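PDB 6LVU: acyl carrier protein from Thermotoga maritima MSB8, which carries the growing fatty acid chain through the steps of fatty acid biosynthesis, probably on a phosphopantetheine arm. Local coordinates for residues G37-S40 with L41-V44; R4-I7 with F8-K12. All blocks are in the same frame, centred on the assembly; numbering follows the deposited sequence.

Interaction 1: residues G37-S40 with L41-V44; sequences GADS and LDLV
D39 and D42 answer each other across the turn as a capping box: the backbone N of D39 donates to OD2 of D42 at 3.0 Å, and the carboxylate of D39 accepts from the start of the helix. That first bond is fairly straight, 157° at the hydrogen, but it meets OD2 from above the carboxylate plane. In the other direction, OD1 of D39 turns its anti lone pair to the N of L41 at 2.9 Å. The N of D42 also reaches this OD1, though weakly, and donates as well to the backbone O of D39 at 3.2 Å. The fold of the D39 side chain explains the reach, since a chi1 of 51° tucks CG between its own N and C and so brings OD1 to the N-H groups of L41 and D42. Packing around the polar centre is light. CB of A38, a buried residue, lies 3.6 Å from OD2 of D42, while CB of L41 rests against OD1 of D39 at 3.2 Å. With an alanine in place of D39, the N of L41 would probably lose its carboxylate partner and the N of D42 be left with the backbone O of that residue as its acceptor here. S40, the predicted phosphopantetheine attachment serine, sits between the two aspartates; no prosthetic group is attached here. The price of the box is that the D39 and D42 side chains cross at about a right angle, their carboxylate planes 51° apart, with OD1 of D39 only 2.9 Å from OD1 of D42, a like-charge approach that the converging N-H groups would be expected to offset in part.

Interaction 2: residues R4-I7 with F8-K12; sequences REEI and FSKVK
E6 and K10 come together through their torsions: CG of E6 stands anti to the backbone N (chi1 170°) with an extended chain beyond it, while K10 runs out alongside and bends only at its last torsion (chi4 98°), bringing NZ to the carboxylate. This is an i to i+4 salt bridge on helix 4-19, the first helix of the carrier-protein bundle. The two chains lie side by side, pointing the same way, and the aliphatic part of K10 passes over the backbone O of E6, with CG 3.6 Å from that oxygen.

Beneath them runs regular alpha-helical bonding. The N of F8 donates to the O of R4 at 2.7 Å, nearly in line with the carbonyl, and the N of V11 meets the O of I7 at 2.8 Å in the same manner. The N of S9 to the O of E5 and the N of K10 to the O of E6 complete the set. Toward the bundle interior, the buried pair I7 and V11 touch through their CG2 methyls at 4.1 Å, their side chains crossing at a slant; I76 of helix 69-79 and F54 of helix 42-54 pack against both. R4 sends its guanidinium group away from this stretch, to S74 and to salt bridges with E77 and E28, joining the start of helix 4-19 to helix 69-79 through S74 and E77, and to the loop residue E28. At the end of its bent chain, NZ of K10 closes the bridge at 2.9 Å from OE2 of E6, on the anti lone pair of that oxygen.

In the fold
Along the chain interaction 2 comes first, within helix 4-19, and interaction 1 follows after a long loop, where residues 37-44 enter helix 42-54. Their centres stand 19 Å apart on opposite sides of the chain's centre, and the nearest atoms remain about 9 Å from each other. Both belong to the same carrier domain and meet indirectly through helix 42-54: interaction 1 caps its start, while F50 and F54, farther along it, pack against residues of interaction 2. One contact therefore shapes the surface turn bearing the predicted attachment serine, S40, while the other belongs to the helical packing of the bundle, away from that serine.

Interaction 1: residues G37-S40 with L41-V44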
loop_
_atom_site.group_PDB
_atom_site.type_symbol
_atom_site.label_atom_id
_atom_site.label_comp_id
_atom_site.label_asym_id
_atom_site.label_seq_id
_atom_site.Cartn_x
_atom_site.Cartn_y
_atom_site.Cartn_z
ATOM N N GLY A 37 -0.678 0.222 -12.333
ATOM C CA GLY A 37 -0.310 -0.916 -13.157
ATOM C C GLY A 37 -0.116 -2.227 -12.430
ATOM O O GLY A 37 0.426 -3.170 -13.020
ATOM N N ALA A 38 -0.514 -2.319 -11.167
ATOM C CA ALA A 38 -0.393 -3.594 -10.490
ATOM C C ALA A 38 -1.458 -4.565 -11.009
ATOM O O ALA A 38 -2.376 -4.188 -11.738
ATOM C CB ALA A 38 -0.529 -3.409 -8.983
ATOM N N ASP A 39 -1.350 -5.826 -10.595
ATOM C CA ASP A 39 -2.346 -6.838 -10.915
ATOM C C ASP A 39 -2.977 -7.308 -9.608
ATOM O O ASP A 39 -2.552 -6.925 -8.513
ATOM C CB ASP A 39 -1.739 -8.023 -11.694
ATOM C CG ASP A 39 -0.497 -8.594 -11.029
ATOM O OD1 ASP A 39 -0.606 -9.063 -9.873
ATOM O OD2 ASP A 39 0.583 -8.619 -11.668
ATOM N N SER A 40 -4.014 -8.136 -9.722
ATOM C CA SER A 40 -4.702 -8.580 -8.516
ATOM C C SER A 40 -3.881 -9.540 -7.668
ATOM O O SER A 40 -4.357 -9.946 -6.601
ATOM C CB SER A 40 -6.034 -9.226 -8.857
ATOM O OG SER A 40 -6.819 -9.328 -7.680
ATOM N N LEU A 41 -2.683 -9.920 -8.106
ATOM C CA LEU A 41 -1.797 -10.772 -7.321
ATOM C C LEU A 41 -0.779 -9.975 -6.528
ATOM O O LEU A 41 -0.318 -10.434 -5.478
ATOM C CB LEU A 41 -1.034 -11.730 -8.236
ATOM C CG LEU A 41 -1.789 -12.859 -8.909
ATOM C CD1 LEU A 41 -2.358 -12.367 -10.220
ATOM C CD2 LEU A 41 -0.841 -14.028 -9.123
ATOM N N ASP A 42 -0.437 -8.783 -7.009
ATOM C CA ASP A 42 0.647 -8.011 -6.424
ATOM C C ASP A 42 0.320 -7.545 -5.017
ATOM O O ASP A 42 1.234 -7.314 -4.217
ATOM C CB ASP A 42 0.970 -6.805 -7.303
ATOM C CG ASP A 42 1.502 -7.203 -8.657
ATOM O OD1 ASP A 42 2.001 -8.337 -8.770
ATOM O OD2 ASP A 42 1.443 -6.380 -9.598
ATOM N N LEU A 43 -0.962 -7.406 -4.681
ATOM C CA LEU A 43 -1.278 -6.710 -3.441
ATOM C C LEU A 43 -0.956 -7.563 -2.213
ATOM O O LEU A 43 -0.538 -7.024 -1.184
ATOM C CB LEU A 43 -2.748 -6.265 -3.467
ATOM C CG LEU A 43 -3.375 -5.390 -2.366
ATOM C CD1 LEU A 43 -3.589 -6.149 -1.101
ATOM C CD2 LEU A 43 -2.525 -4.176 -2.064
ATOM N N VAL A 44 -1.061 -8.896 -2.304
ATOM C CA VAL A 44 -0.804 -9.698 -1.106
ATOM C C VAL A 44 0.687 -9.689 -0.741
ATOM O O VAL A 44 1.040 -9.663 0.440
ATOM C CB VAL A 44 -1.368 -11.124 -1.245
ATOM C CG1 VAL A 44 -0.433 -12.014 -1.982
ATOM C CG2 VAL A 44 -1.645 -11.709 0.139
#

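Interaction 2: residues R4-I7 with F8-K12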
loop_
_atom_site.group_PDB
_atom_site.type_symbol
_atom_site.label_atom_id
_atom_site.label_comp_id
_atom_site.label_asym_id
_atom_site.label_seq_id
_atom_site.Cartn_x
_atom_site.Cartn_y
_atom_site.Cartn_z
ATOM N N ARG A 4 0.786 9.797 9.759
ATOM C CA ARG A 4 0.332 9.500 8.401
ATOM C C ARG A 4 1.422 9.797 7.388
ATOM O O ARG A 4 1.659 9.008 6.464
ATOM C CB ARG A 4 -0.915 10.297 8.025
ATOM C CG ARG A 4 -1.477 9.859 6.633
ATOM C CD ARG A 4 -2.972 10.001 6.531
ATOM N NE ARG A 4 -3.550 9.350 5.354
ATOM C CZ ARG A 4 -4.481 8.401 5.419
ATOM N NH1 ARG A 4 -4.918 7.979 6.598
ATOM N NH2 ARG A 4 -4.974 7.867 4.309
ATOM N N GLU A 5 2.090 10.945 7.547
ATOM C CA GLU A 5 3.145 11.325 6.621
ATOM C C GLU A 5 4.282 10.311 6.664
ATOM O O GLU A 5 4.873 9.990 5.625
ATOM C CB GLU A 5 3.630 12.741 6.939
ATOM C CG GLU A 5 2.714 13.848 6.370
ATOM C CD GLU A 5 2.941 15.213 7.075
ATOM O OE1 GLU A 5 3.969 15.393 7.777
ATOM O OE2 GLU A 5 2.095 16.116 6.912
ATOM N N GLU A 6 4.577 9.766 7.855
ATOM C CA GLU A 6 5.592 8.723 7.979
ATOM C C GLU A 6 5.152 7.448 7.272
ATOM O O GLU A 6 5.906 6.868 6.485
ATOM C CB GLU A 6 5.870 8.405 9.448
ATOM C CG GLU A 6 6.737 7.145 9.606
ATOM C CD GLU A 6 6.979 6.724 11.058
ATOM O OE1 GLU A 6 6.318 7.256 11.977
ATOM O OE2 GLU A 6 7.847 5.849 11.278
ATOM N N ILE A 7 3.939 6.987 7.573
ATOM C CA ILE A 7 3.431 5.760 6.982
ATOM C C ILE A 7 3.353 5.903 5.473
ATOM O O ILE A 7 3.810 5.031 4.724
ATOM C CB ILE A 7 2.056 5.423 7.580
ATOM C CG1 ILE A 7 2.193 5.153 9.073
ATOM C CG2 ILE A 7 1.427 4.229 6.853
ATOM C CD1 ILE A 7 0.877 5.129 9.796
ATOM N N PHE A 8 2.788 7.016 5.005
ATOM C CA PHE A 8 2.618 7.208 3.570
ATOM C C PHE A 8 3.962 7.277 2.836
ATOM O O PHE A 8 4.098 6.751 1.725
ATOM C CB PHE A 8 1.789 8.469 3.298
ATOM C CG PHE A 8 1.822 8.887 1.873
ATOM C CD1 PHE A 8 2.581 9.968 1.468
ATOM C CD2 PHE A 8 1.142 8.160 0.920
ATOM C CE1 PHE A 8 2.630 10.335 0.138
ATOM C CE2 PHE A 8 1.196 8.512 -0.409
ATOM C CZ PHE A 8 1.934 9.600 -0.800
ATOM N N SER A 9 4.960 7.934 3.424
ATOM C CA SER A 9 6.279 7.976 2.791
ATOM C C SER A 9 6.852 6.578 2.608
ATOM O O SER A 9 7.405 6.256 1.550
ATOM C CB SER A 9 7.239 8.829 3.611
ATOM O OG SER A 9 8.535 8.752 3.038
ATOM N N LYS A 10 6.769 5.742 3.647
ATOM C CA LYS A 10 7.302 4.382 3.557
ATOM C C LYS A 10 6.461 3.508 2.635
ATOM O O LYS A 10 6.996 2.634 1.934
ATOM C CB LYS A 10 7.394 3.760 4.949
ATOM C CG LYS A 10 8.430 4.439 5.886
ATOM C CD LYS A 10 8.395 3.739 7.262
ATOM C CE LYS A 10 9.651 3.946 8.077
ATOM N NZ LYS A 10 9.494 5.041 9.065
ATOM N N VAL A 11 5.139 3.685 2.663
ATOM C CA VAL A 11 4.293 2.936 1.739
ATOM C C VAL A 11 4.663 3.290 0.312
ATOM O O VAL A 11 4.697 2.431 -0.577
ATOM C CB VAL A 11 2.806 3.217 2.026
ATOM C CG1 VAL A 11 1.973 2.889 0.796
ATOM C CG2 VAL A 11 2.323 2.410 3.256
ATOM N N LYS A 12 4.981 4.559 0.082
ATOM C CA LYS A 12 5.230 5.024 -1.271
ATOM C C LYS A 12 6.552 4.482 -1.796
ATOM O O LYS A 12 6.639 4.061 -2.955
ATOM C CB LYS A 12 5.200 6.554 -1.282
ATOM C CG LYS A 12 5.832 7.197 -2.494
ATOM C CD LYS A 12 5.639 8.707 -2.449
ATOM C CE LYS A 12 6.426 9.312 -1.295
ATOM N NZ LYS A 12 6.181 10.771 -1.133
#